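Local coordinates for protein aspartate-semialdehyde dehydrogenase (Candida albicans, PDB 3HSK) that catalyses the NADPH-dependent reductive dephosphorylation of aspartyl phosphate to aspartate semialdehyde, the second step of the pathway toward methionine and threonine, at residues V121-N126 / I167-C172; P134-I139 / I369-I374; E234-L239 / M257-Q262; Y336-G341 / T360-A365. All coordinates share one frame; numbering follows the deposited sequence. Where two conformers were deposited one is given.

Contact 1: residues V121-N126 / I167-C172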
loop_
_atom_site.group_PDB
_atom_site.type_symbol
_atom_site.label_atom_id
_atom_site.label_comp_id
_atom_site.label_asym_id
_atom_site.label_seq_id
_atom_site.Cartn_x
_atom_site.Cartn_y
_atom_site.Cartn_z
ATOM N N VAL A 121 -17.591 -4.296 27.242
ATOM C CA VAL A 121 -17.230 -4.417 25.834
ATOM C C VAL A 121 -16.239 -3.289 25.532
ATOM O O VAL A 121 -16.627 -2.118 25.460
ATOM C CB VAL A 121 -18.485 -4.338 24.924
ATOM C CG1 VAL A 121 -18.095 -4.293 23.447
ATOM C CG2 VAL A 121 -19.426 -5.511 25.204
ATOM N N SER A 122 -14.964 -3.640 25.372
ATOM C CA SER A 122 -13.897 -2.637 25.380
ATOM C C SER A 122 -13.082 -2.510 24.092
ATOM O O SER A 122 -12.687 -3.517 23.500
ATOM C CB SER A 122 -12.944 -2.900 26.549
ATOM O OG SER A 122 -11.815 -2.052 26.455
ATOM N N ASN A 123 -12.815 -1.265 23.687
ATOM C CA ASN A 123 -11.916 -0.979 22.554
ATOM C C ASN A 123 -10.452 -0.782 22.968
ATOM O O ASN A 123 -9.570 -0.652 22.114
ATOM C CB ASN A 123 -12.406 0.219 21.727
ATOM C CG ASN A 123 -11.592 0.423 20.446
ATOM O OD1 ASN A 123 -11.468 -0.482 19.615
ATOM N ND2 ASN A 123 -11.034 1.613 20.286
ATOM N N ALA A 124 -10.196 -0.760 24.274
ATOM C CA ALA A 124 -8.828 -0.677 24.789
ATOM C C ALA A 124 -8.068 -1.953 24.446
ATOM O O ALA A 124 -8.633 -3.048 24.478
ATOM C CB ALA A 124 -8.832 -0.446 26.295
ATOM N N LYS A 125 -6.789 -1.800 24.117
ATOM C CA LYS A 125 -5.951 -2.918 23.681
ATOM C C LYS A 125 -5.529 -3.848 24.822
ATOM O O LYS A 125 -5.101 -4.975 24.576
ATOM C CB LYS A 125 -4.703 -2.392 22.966
ATOM C CG LYS A 125 -3.710 -1.681 23.891
ATOM C CD LYS A 125 -2.540 -1.104 23.118
ATOM C CE LYS A 125 -1.389 -0.739 24.048
ATOM N NZ LYS A 125 -0.150 -0.470 23.257
ATOM N N ASN A 126 -5.654 -3.356 26.055
ATOM C CA ASN A 126 -5.118 -4.004 27.258
ATOM C C ASN A 126 -5.379 -5.508 27.375
ATOM O O ASN A 126 -4.447 -6.294 27.562
ATOM C CB ASN A 126 -5.625 -3.294 28.523
ATOM C CG ASN A 126 -5.156 -1.845 28.618
ATOM O OD1 ASN A 126 -4.283 -1.512 29.427
ATOM N ND2 ASN A 126 -5.738 -0.978 27.795
ATOM N N ILE A 167 -15.337 -8.522 26.823
ATOM C CA ILE A 167 -15.130 -8.846 25.416
ATOM C C ILE A 167 -14.442 -7.660 24.740
ATOM O O ILE A 167 -14.887 -6.526 24.868
ATOM C CB ILE A 167 -16.471 -9.195 24.706
ATOM C CG1 ILE A 167 -16.982 -10.557 25.196
ATOM C CG2 ILE A 167 -16.314 -9.176 23.186
ATOM C CD1 ILE A 167 -18.446 -10.788 24.950
ATOM N N CYS A 168 -13.352 -7.936 24.029
ATOM C CA CYS A 168 -12.550 -6.888 23.405
ATOM C C CYS A 168 -12.874 -6.657 21.924
ATOM O O CYS A 168 -13.130 -7.599 21.173
ATOM C CB CYS A 168 -11.063 -7.175 23.598
ATOM S SG CYS A 168 -10.467 -6.827 25.276
ATOM N N ILE A 169 -12.860 -5.389 21.528
ATOM C CA ILE A 169 -13.136 -4.970 20.157
ATOM C C ILE A 169 -11.818 -4.782 19.410
ATOM O O ILE A 169 -10.947 -4.045 19.868
ATOM C CB ILE A 169 -13.911 -3.617 20.108
ATOM C CG1 ILE A 169 -15.098 -3.607 21.081
ATOM C CG2 ILE A 169 -14.351 -3.305 18.679
ATOM C CD1 ILE A 169 -15.666 -2.218 21.368
ATOM N N SER A 170 -11.675 -5.446 18.263
ATOM C CA SER A 170 -10.503 -5.253 17.400
ATOM C C SER A 170 -10.569 -3.915 16.684
ATOM O O SER A 170 -11.650 -3.341 16.523
ATOM C CB SER A 170 -10.393 -6.369 16.362
ATOM O OG SER A 170 -9.493 -7.370 16.788
ATOM N N ASN A 171 -9.410 -3.429 16.250
ATOM C CA ASN A 171 -9.327 -2.191 15.465
ATOM C C ASN A 171 -9.928 -2.290 14.056
ATOM O O ASN A 171 -10.037 -3.370 13.486
ATOM C CB ASN A 171 -7.872 -1.719 15.375
ATOM C CG ASN A 171 -6.896 -2.866 15.159
ATOM O OD1 ASN A 171 -6.861 -3.822 15.946
ATOM N ND2 ASN A 171 -6.091 -2.776 14.101
ATOM N N CYS A 172 -10.302 -1.133 13.513
ATOM C CA CYS A 172 -10.791 -0.978 12.144
ATOM C C CYS A 172 -9.911 -1.685 11.089
ATOM O O CYS A 172 -10.434 -2.250 10.127
ATOM C CB CYS A 172 -10.901 0.519 11.827
ATOM S SG CYS A 172 -12.463 1.056 11.059
HETATM O O HOH W 1 -10.175 -4.008 22.350
#

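Contact 2: residues P134-I139 / I369-I374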
loop_
_atom_site.group_PDB
_atom_site.type_symbol
_atom_site.label_atom_id
_atom_site.label_comp_id
_atom_site.label_asym_id
_atom_site.label_seq_id
_atom_site.Cartn_x
_atom_site.Cartn_y
_atom_site.Cartn_z
ATOM N N PRO A 134 -12.465 -13.034 24.714
ATOM C CA PRO A 134 -12.781 -13.035 23.293
ATOM C C PRO A 134 -12.329 -11.743 22.627
ATOM O O PRO A 134 -12.537 -10.651 23.164
ATOM C CB PRO A 134 -14.312 -13.158 23.270
ATOM C CG PRO A 134 -14.668 -13.720 24.588
ATOM C CD PRO A 134 -13.683 -13.116 25.536
ATOM N N LEU A 135 -11.672 -11.885 21.484
ATOM C CA LEU A 135 -11.299 -10.748 20.660
ATOM C C LEU A 135 -12.163 -10.827 19.421
ATOM O O LEU A 135 -11.940 -11.665 18.550
ATOM C CB LEU A 135 -9.808 -10.788 20.321
ATOM C CG LEU A 135 -9.251 -9.708 19.393
ATOM C CD1 LEU A 135 -9.428 -8.303 19.971
ATOM C CD2 LEU A 135 -7.791 -10.008 19.107
ATOM N N VAL A 136 -13.156 -9.950 19.361
ATOM C CA VAL A 136 -14.287 -10.123 18.465
ATOM C C VAL A 136 -14.419 -9.010 17.427
ATOM O O VAL A 136 -14.526 -7.831 17.773
ATOM C CB VAL A 136 -15.622 -10.268 19.274
ATOM C CG1 VAL A 136 -16.831 -10.314 18.352
ATOM C CG2 VAL A 136 -15.588 -11.518 20.156
ATOM N N VAL A 137 -14.370 -9.405 16.159
ATOM C CA VAL A 137 -14.911 -8.621 15.060
ATOM C C VAL A 137 -16.283 -9.253 14.841
ATOM O O VAL A 137 -16.369 -10.357 14.291
ATOM C CB VAL A 137 -14.039 -8.749 13.790
ATOM C CG1 VAL A 137 -14.691 -8.061 12.588
ATOM C CG2 VAL A 137 -12.642 -8.206 14.035
ATOM N N PRO A 138 -17.357 -8.588 15.310
ATOM C CA PRO A 138 -18.693 -9.204 15.411
ATOM C C PRO A 138 -19.319 -9.718 14.112
ATOM O O PRO A 138 -20.246 -10.525 14.174
ATOM C CB PRO A 138 -19.554 -8.098 16.035
ATOM C CG PRO A 138 -18.809 -6.837 15.786
ATOM C CD PRO A 138 -17.360 -7.202 15.818
ATOM N N ILE A 139 -18.822 -9.266 12.961
ATOM C CA ILE A 139 -19.307 -9.752 11.669
ATOM C C ILE A 139 -18.475 -10.942 11.178
ATOM O O ILE A 139 -18.720 -11.485 10.096
ATOM C CB ILE A 139 -19.344 -8.623 10.580
ATOM C CG1 ILE A 139 -17.932 -8.158 10.199
ATOM C CG2 ILE A 139 -20.198 -7.446 11.048
ATOM C CD1 ILE A 139 -17.843 -7.478 8.832
ATOM N N ILE A 369 -21.502 -1.982 19.623
ATOM C CA ILE A 369 -22.959 -2.077 19.717
ATOM C C ILE A 369 -23.449 -3.459 19.269
ATOM O O ILE A 369 -24.313 -4.057 19.921
ATOM C CB ILE A 369 -23.664 -0.922 18.930
ATOM C CG1 ILE A 369 -23.911 0.288 19.843
ATOM C CG2 ILE A 369 -25.001 -1.357 18.338
ATOM C CD1 ILE A 369 -22.688 1.120 20.134
ATOM N N LEU A 370 -22.874 -3.958 18.174
ATOM C CA LEU A 370 -23.244 -5.255 17.626
ATOM C C LEU A 370 -22.922 -6.391 18.602
ATOM O O LEU A 370 -23.734 -7.294 18.781
ATOM C CB LEU A 370 -22.602 -5.480 16.240
ATOM C CG LEU A 370 -23.049 -6.689 15.398
ATOM C CD1 LEU A 370 -24.569 -6.798 15.318
ATOM C CD2 LEU A 370 -22.447 -6.656 14.001
ATOM N N ILE A 371 -21.757 -6.327 19.248
ATOM C CA ILE A 371 -21.394 -7.291 20.295
ATOM C C ILE A 371 -22.445 -7.315 21.404
ATOM O O ILE A 371 -22.847 -8.386 21.853
ATOM C CB ILE A 371 -20.004 -6.997 20.906
ATOM C CG1 ILE A 371 -18.894 -7.284 19.883
ATOM C CG2 ILE A 371 -19.789 -7.803 22.197
ATOM C CD1 ILE A 371 -17.511 -6.766 20.276
ATOM N N ALA A 372 -22.888 -6.131 21.829
ATOM C CA ALA A 372 -23.910 -5.995 22.869
ATOM C C ALA A 372 -25.260 -6.563 22.428
ATOM O O ALA A 372 -25.989 -7.122 23.245
ATOM C CB ALA A 372 -24.056 -4.542 23.293
ATOM N N GLU A 373 -25.583 -6.409 21.143
ATOM C CA GLU A 373 -26.785 -7.010 20.555
ATOM C C GLU A 373 -26.683 -8.538 20.540
ATOM O O GLU A 373 -27.642 -9.233 20.867
ATOM C CB GLU A 373 -27.009 -6.497 19.135
ATOM C CG GLU A 373 -27.614 -5.109 19.050
ATOM C CD GLU A 373 -27.488 -4.506 17.663
ATOM O OE1 GLU A 373 -27.127 -5.239 16.717
ATOM O OE2 GLU A 373 -27.745 -3.295 17.512
ATOM N N ILE A 374 -25.513 -9.047 20.163
ATOM C CA ILE A 374 -25.249 -10.478 20.218
ATOM C C ILE A 374 -25.372 -10.976 21.662
ATOM O O ILE A 374 -25.939 -12.034 21.898
ATOM C CB ILE A 374 -23.865 -10.848 19.628
ATOM C CG1 ILE A 374 -23.778 -10.426 18.155
ATOM C CG2 ILE A 374 -23.596 -12.360 19.768
ATOM C CD1 ILE A 374 -22.354 -10.327 17.616
#

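Contact 3: residues E234-L239 / M257-Q262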
loop_
_atom_site.group_PDB
_atom_site.type_symbol
_atom_site.label_atom_id
_atom_site.label_comp_id
_atom_site.label_asym_id
_atom_site.label_seq_id
_atom_site.Cartn_x
_atom_site.Cartn_y
_atom_site.Cartn_z
ATOM N N GLU A 234 -3.492 -10.322 16.039
ATOM C CA GLU A 234 -4.938 -10.345 16.275
ATOM C C GLU A 234 -5.696 -11.216 15.278
ATOM O O GLU A 234 -6.651 -11.902 15.646
ATOM C CB GLU A 234 -5.514 -8.930 16.265
ATOM C CG GLU A 234 -5.113 -8.084 17.468
ATOM C CD GLU A 234 -5.883 -6.776 17.554
ATOM O OE1 GLU A 234 -6.846 -6.581 16.784
ATOM O OE2 GLU A 234 -5.526 -5.942 18.402
ATOM N N THR A 235 -5.275 -11.186 14.017
ATOM C CA THR A 235 -5.944 -11.972 12.982
ATOM C C THR A 235 -5.854 -13.478 13.292
ATOM O O THR A 235 -6.794 -14.228 13.038
ATOM C CB THR A 235 -5.408 -11.642 11.565
ATOM O OG1 THR A 235 -3.988 -11.755 11.553
ATOM C CG2 THR A 235 -5.760 -10.230 11.178
ATOM N N LYS A 236 -4.732 -13.895 13.876
ATOM C CA LYS A 236 -4.522 -15.288 14.287
ATOM C C LYS A 236 -5.469 -15.742 15.401
ATOM O O LYS A 236 -5.932 -16.890 15.397
ATOM C CB LYS A 236 -3.063 -15.528 14.679
ATOM C CG LYS A 236 -2.170 -15.910 13.503
ATOM C CD LYS A 236 -0.719 -16.085 13.914
ATOM C CE LYS A 236 0.144 -14.974 13.333
ATOM N NZ LYS A 236 1.448 -14.784 14.029
ATOM N N LYS A 237 -5.758 -14.841 16.339
ATOM C CA LYS A 237 -6.713 -15.117 17.408
ATOM C C LYS A 237 -8.153 -15.115 16.892
ATOM O O LYS A 237 -8.942 -15.994 17.242
ATOM C CB LYS A 237 -6.549 -14.117 18.555
ATOM C CG LYS A 237 -7.581 -14.268 19.668
ATOM C CD LYS A 237 -7.191 -13.492 20.927
ATOM C CE LYS A 237 -8.106 -13.870 22.091
ATOM N NZ LYS A 237 -7.769 -13.139 23.345
ATOM N N ILE A 238 -8.482 -14.121 16.067
ATOM C CA ILE A 238 -9.843 -13.942 15.558
ATOM C C ILE A 238 -10.276 -15.108 14.675
ATOM O O ILE A 238 -11.431 -15.526 14.718
ATOM C CB ILE A 238 -9.994 -12.608 14.796
ATOM C CG1 ILE A 238 -9.995 -11.434 15.781
ATOM C CG2 ILE A 238 -11.278 -12.588 13.975
ATOM C CD1 ILE A 238 -9.499 -10.139 15.175
ATOM N N LEU A 239 -9.339 -15.622 13.884
ATOM C CA LEU A 239 -9.583 -16.765 13.009
ATOM C C LEU A 239 -9.222 -18.092 13.701
ATOM O O LEU A 239 -9.385 -19.170 13.117
ATOM C CB LEU A 239 -8.795 -16.607 11.697
ATOM C CG LEU A 239 -9.166 -15.475 10.725
ATOM C CD1 LEU A 239 -8.277 -15.535 9.485
ATOM C CD2 LEU A 239 -10.642 -15.503 10.317
ATOM N N MET A 257 -0.223 -20.556 9.841
ATOM C CA MET A 257 -0.616 -19.361 9.088
ATOM C C MET A 257 0.437 -18.274 9.246
ATOM O O MET A 257 0.824 -17.927 10.363
ATOM C CB MET A 257 -1.995 -18.850 9.531
ATOM C CG MET A 257 -2.463 -17.570 8.839
ATOM S SD MET A 257 -4.174 -17.098 9.204
ATOM C CE MET A 257 -4.021 -16.556 10.891
ATOM N N LYS A 258 0.909 -17.762 8.114
ATOM C CA LYS A 258 1.839 -16.644 8.098
ATOM C C LYS A 258 1.068 -15.386 7.746
ATOM O O LYS A 258 0.243 -15.384 6.824
ATOM C CB LYS A 258 2.971 -16.872 7.091
ATOM C CG LYS A 258 3.667 -18.228 7.194
ATOM C CD LYS A 258 4.569 -18.327 8.427
ATOM C CE LYS A 258 5.244 -19.698 8.516
ATOM N NZ LYS A 258 5.955 -20.055 7.255
ATOM N N VAL A 259 1.321 -14.326 8.503
ATOM C CA VAL A 259 0.647 -13.053 8.295
ATOM C C VAL A 259 1.687 -11.931 8.268
ATOM O O VAL A 259 2.483 -11.775 9.203
ATOM C CB VAL A 259 -0.432 -12.785 9.373
ATOM C CG1 VAL A 259 -1.639 -13.711 9.198
ATOM C CG2 VAL A 259 0.150 -12.986 10.758
ATOM N N SER A 260 1.690 -11.165 7.182
ATOM C CA SER A 260 2.670 -10.104 7.013
ATOM C C SER A 260 1.973 -8.774 6.758
ATOM O O SER A 260 1.265 -8.620 5.762
ATOM C CB SER A 260 3.629 -10.434 5.873
ATOM O OG SER A 260 4.699 -9.509 5.837
ATOM N N ALA A 261 2.162 -7.831 7.680
ATOM C CA ALA A 261 1.526 -6.518 7.587
ATOM C C ALA A 261 2.528 -5.400 7.334
ATOM O O ALA A 261 3.627 -5.394 7.889
ATOM C CB ALA A 261 0.721 -6.228 8.836
ATOM N N GLN A 262 2.133 -4.457 6.486
ATOM C CA GLN A 262 2.879 -3.223 6.270
ATOM C C GLN A 262 1.881 -2.064 6.304
ATOM O O GLN A 262 1.008 -1.945 5.433
ATOM C CB GLN A 262 3.678 -3.274 4.957
ATOM C CG GLN A 262 4.807 -4.310 4.964
ATOM C CD GLN A 262 5.808 -4.159 3.830
ATOM O OE1 GLN A 262 6.057 -5.112 3.086
ATOM N NE2 GLN A 262 6.409 -2.978 3.703
#

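Contact 4: residues Y336-G341 / T360-A365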
loop_
_atom_site.group_PDB
_atom_site.type_symbol
_atom_site.label_atom_id
_atom_site.label_comp_id
_atom_site.label_asym_id
_atom_site.label_seq_id
_atom_site.Cartn_x
_atom_site.Cartn_y
_atom_site.Cartn_z
ATOM N N TYR A 336 -22.262 -1.647 4.410
ATOM C CA TYR A 336 -21.455 -2.863 4.387
ATOM C C TYR A 336 -20.283 -2.786 5.365
ATOM O O TYR A 336 -19.820 -1.701 5.703
ATOM C CB TYR A 336 -20.911 -3.125 2.980
ATOM C CG TYR A 336 -21.957 -3.391 1.920
ATOM C CD1 TYR A 336 -22.497 -2.351 1.175
ATOM C CD2 TYR A 336 -22.387 -4.689 1.644
ATOM C CE1 TYR A 336 -23.449 -2.588 0.189
ATOM C CE2 TYR A 336 -23.344 -4.939 0.655
ATOM C CZ TYR A 336 -23.868 -3.879 -0.065
ATOM O OH TYR A 336 -24.812 -4.106 -1.045
ATOM N N GLY A 337 -19.799 -3.946 5.803
ATOM C CA GLY A 337 -18.605 -4.018 6.634
ATOM C C GLY A 337 -17.401 -3.541 5.849
ATOM O O GLY A 337 -16.639 -2.689 6.309
ATOM N N VAL A 338 -17.250 -4.099 4.650
ATOM C CA VAL A 338 -16.166 -3.759 3.740
ATOM C C VAL A 338 -16.657 -3.671 2.291
ATOM O O VAL A 338 -17.663 -4.293 1.919
ATOM C CB VAL A 338 -14.998 -4.787 3.809
ATOM C CG1 VAL A 338 -14.277 -4.726 5.167
ATOM C CG2 VAL A 338 -15.477 -6.216 3.492
ATOM N N SER A 339 -15.956 -2.880 1.487
ATOM C CA SER A 339 -16.071 -2.956 0.041
ATOM C C SER A 339 -14.827 -3.668 -0.427
ATOM O O SER A 339 -13.736 -3.413 0.085
ATOM C CB SER A 339 -16.133 -1.568 -0.596
ATOM O OG SER A 339 -17.263 -0.846 -0.152
ATOM N N VAL A 340 -14.992 -4.570 -1.385
ATOM C CA VAL A 340 -13.879 -5.332 -1.911
ATOM C C VAL A 340 -13.884 -5.246 -3.437
ATOM O O VAL A 340 -14.921 -5.447 -4.075
ATOM C CB VAL A 340 -13.922 -6.814 -1.438
ATOM C CG1 VAL A 340 -12.814 -7.622 -2.092
ATOM C CG2 VAL A 340 -13.810 -6.907 0.082
ATOM N N GLY A 341 -12.724 -4.932 -4.012
ATOM C CA GLY A 341 -12.590 -4.817 -5.461
ATOM C C GLY A 341 -11.331 -5.466 -5.993
ATOM O O GLY A 341 -10.485 -5.934 -5.227
ATOM N N THR A 360 -18.654 2.784 10.006
ATOM C CA THR A 360 -20.023 2.686 10.504
ATOM C C THR A 360 -20.343 1.289 11.037
ATOM O O THR A 360 -21.048 1.150 12.041
ATOM C CB THR A 360 -21.049 3.076 9.409
ATOM O OG1 THR A 360 -20.734 2.390 8.187
ATOM C CG2 THR A 360 -21.026 4.585 9.156
ATOM N N ILE A 361 -19.799 0.266 10.375
ATOM C CA ILE A 361 -20.090 -1.136 10.701
ATOM C C ILE A 361 -18.965 -1.778 11.525
ATOM O O ILE A 361 -19.217 -2.335 12.599
ATOM C CB ILE A 361 -20.388 -1.987 9.408
ATOM C CG1 ILE A 361 -21.567 -1.412 8.602
ATOM C CG2 ILE A 361 -20.601 -3.475 9.741
ATOM C CD1 ILE A 361 -22.850 -1.148 9.403
ATOM N N ILE A 362 -17.733 -1.696 11.025
ATOM C CA ILE A 362 -16.602 -2.383 11.658
ATOM C C ILE A 362 -15.714 -1.480 12.520
ATOM O O ILE A 362 -14.679 -1.922 13.026
ATOM C CB ILE A 362 -15.746 -3.189 10.625
ATOM C CG1 ILE A 362 -15.094 -2.257 9.594
ATOM C CG2 ILE A 362 -16.599 -4.270 9.948
ATOM C CD1 ILE A 362 -14.089 -2.937 8.688
ATOM N N GLY A 363 -16.124 -0.224 12.699
ATOM C CA GLY A 363 -15.429 0.684 13.622
ATOM C C GLY A 363 -15.711 0.290 15.060
ATOM O O GLY A 363 -16.713 -0.371 15.341
ATOM N N ALA A 364 -14.829 0.702 15.969
ATOM C CA ALA A 364 -14.929 0.348 17.394
ATOM C C ALA A 364 -16.336 0.519 17.944
ATOM O O ALA A 364 -16.854 -0.378 18.606
ATOM C CB ALA A 364 -13.951 1.165 18.215
ATOM N N ALA A 365 -16.943 1.670 17.658
ATOM C CA ALA A 365 -18.283 1.992 18.139
ATOM C C ALA A 365 -19.347 1.070 17.555
ATOM O O ALA A 365 -20.178 0.537 18.293
ATOM C CB ALA A 365 -18.621 3.457 17.854
#

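Contact 1: residues V121-N126 / I167-C172
Two backbone hydrogen bonds join S122 to the neighbouring strand: its N donates to O of I167 over 2.9 Å, and its O receives the N-H of I169 at 2.7 Å. CA-H...O contacts from V121 to the I167 carbonyl and from C168 to the S122 carbonyl give each oxygen a second, softer partner. This is parallel pairing, V121 opposite I167 and S122 opposite C168. Beyond it the chains separate, and a water oxygen lies 2.8 Å from O of A124 and 2.6 Å from O of I169, placed to donate to either carbonyl. Where the chains part, OG of S122 accepts the N-H of A124 at 3.0 Å, an ST turn, and is also hydrogen-bonded to E110. On the face carrying V121, CG1 of V121 meets CD1 of I169 at 3.8 Å, the two side chains crossing at about a right angle. The CG1 branch of I169 bends back over the S122 carbonyl, because CG1 stands anti to the carbonyl carbon of its own residue (chi1 -47°). Beta-branched residues suit such a sheet face, and helix 364-376 packs against this one. The arrangement is that of the C-terminal ends of two adjacent inner strands of the parallel sheet in a Rossmann-type NADP-binding domain, where the strand ending near I169 runs through N171, at the N-cap position, into the helix that begins with C172, the predicted acyl-thioester nucleophile.

Contact 2: residues P134-I139 / I369-I374
P138 packs its ring, chiefly through CB, against three side chains of one helical face, L370, I371 and I374. That CB is the common point, 3.8 Å from CD2 of L370 and 3.9 Å from CD1 of I374. Proline suits this place: its compact, rigid ring offers a hydrocarbon surface and asks for no backbone N-H partner. The leucine reaches it with CG anti to the backbone N (chi1 -170°), which lets CD2 touch both CB of P138 and CG2 of I139, 3.8 Å from the latter. I139 itself holds CG1 between its backbone N and carbonyl carbon (chi1 68°); its ethyl arm therefore leads off from the helix, and the CG2 methyl is left to make the touch. I371 and I374 each send the longer arm across the gap. That of I371 passes obliquely beside V136, CG1 to CG1 at 4.0 Å. No hydrogen bond crosses the interface; L370, I371 and I374 together surround CB of P138 on the helix side. This is the alpha/beta layering of a Rossmann-like fold, helix 364-376 packed on the short, weakly bonded end strand 135-136 and the loop that follows it.

Contact 3: residues E234-L239 / M257-Q262
K236 lays its aliphatic chain over M257 and V259, using methylenes rather than charge to make the contact. Its CG lies 3.3 Å from CE of M257, and its CE lies 3.3 Å from CG2 of V259; both carbon pairs are tighter than ordinary van der Waals contact. A bend at chi3 (-111°) turns the far half of the lysine across V259, so that one residue spans two side chains that point to the same side of the chain. Lysine suits this partly exposed position, since its methylenes can cover apolar groups while the amino end leads on beyond them. M257 approaches with CG anti to its backbone N (chi1 178°) and then kinks at chi3, which brings the terminal methyl against the helix. Being flexible and unbranched, it can lay that methyl on K236 while its sulfur lies more loosely beside L239, SD to CD1 at 4.4 Å. The contact packs helix 227-238 on strand 258-262, the outermost strand, within this chain, of the mixed sheet in the dimerisation domain. S260 and A261 of that strand hydrogen-bond D346 and K352 of the second subunit, so the helix covers a strand that takes part in the subunit interface. Deeper in, OG1 of T235 passes CG1 of V259 at 3.9 Å. That hydroxyl is hydrogen-bonded to the carbonyl of L231, so its polar need is met by its own helix, and the oxygen can lie against the methyl of V259.

Contact 4: residues Y336-G341 / T360-A365
I361 and I362 close on the backbone at G337, one side chain on the peptide before it and one on the peptide after it. CG1 of I361 lies 3.4 Å from O of Y336, and CG2 of the same residue is 3.7 Å from CA of G337. From I362, CD1 reaches 3.5 Å from O of G337 and continues to CG1 of V338 at 4.0 Å, where the two side chains cross at about a right angle. Glycine suits the centre: with no side chain at G337, CG2 of I361 and CG2 of I362 lie close to its CA, and the CA atoms of G337 and I361 are 5.2 Å apart. I362 takes the less common position with CG1 between backbone N and carbonyl carbon (chi1 64°), which swings the ethyl arm toward the strand start. Around this first shell, G337 is hydrogen-bonded through its backbone to H358, and OG1 of T360 bonds the carbonyl of S334. These two bonds tie strand start to helix start, while the stacking of the Y336 and H316 rings ties it to the neighbouring strand 315-318. G363 occupies the N-cap position of the next helix. With no hydrogen bond across the contact, what holds the segments is van der Waals contact of isoleucine side chains with backbone, plus the V338-I362 pair; such contact is non-directional, and I362 brings aliphatic surface beside C172, the predicted nucleophile.

Contacts 1 and 2 lie deepest, each about 7 Å from centre to chain centre, and share a sheet: the strand of 167-172 pairs with 121-126 on one side and with 134-139 on the other, C168 bonding both P134 and V136. Contact 1 is held by backbone hydrogen bonds, contacts 2 and 3 by side-chain packing. Contact 4, buried about 9 Å from the chain centre, sets side chains on backbone; its segment 360-365 runs into helix 364-376, which contact 2 uses, and I139 touches I361 and I362. Contact 3, about 15 Å out, has a partly exposed lysine and borders the second subunit, yet E234 still bonds S170 of contact 1. Contacts 1 and 4 meet at C172.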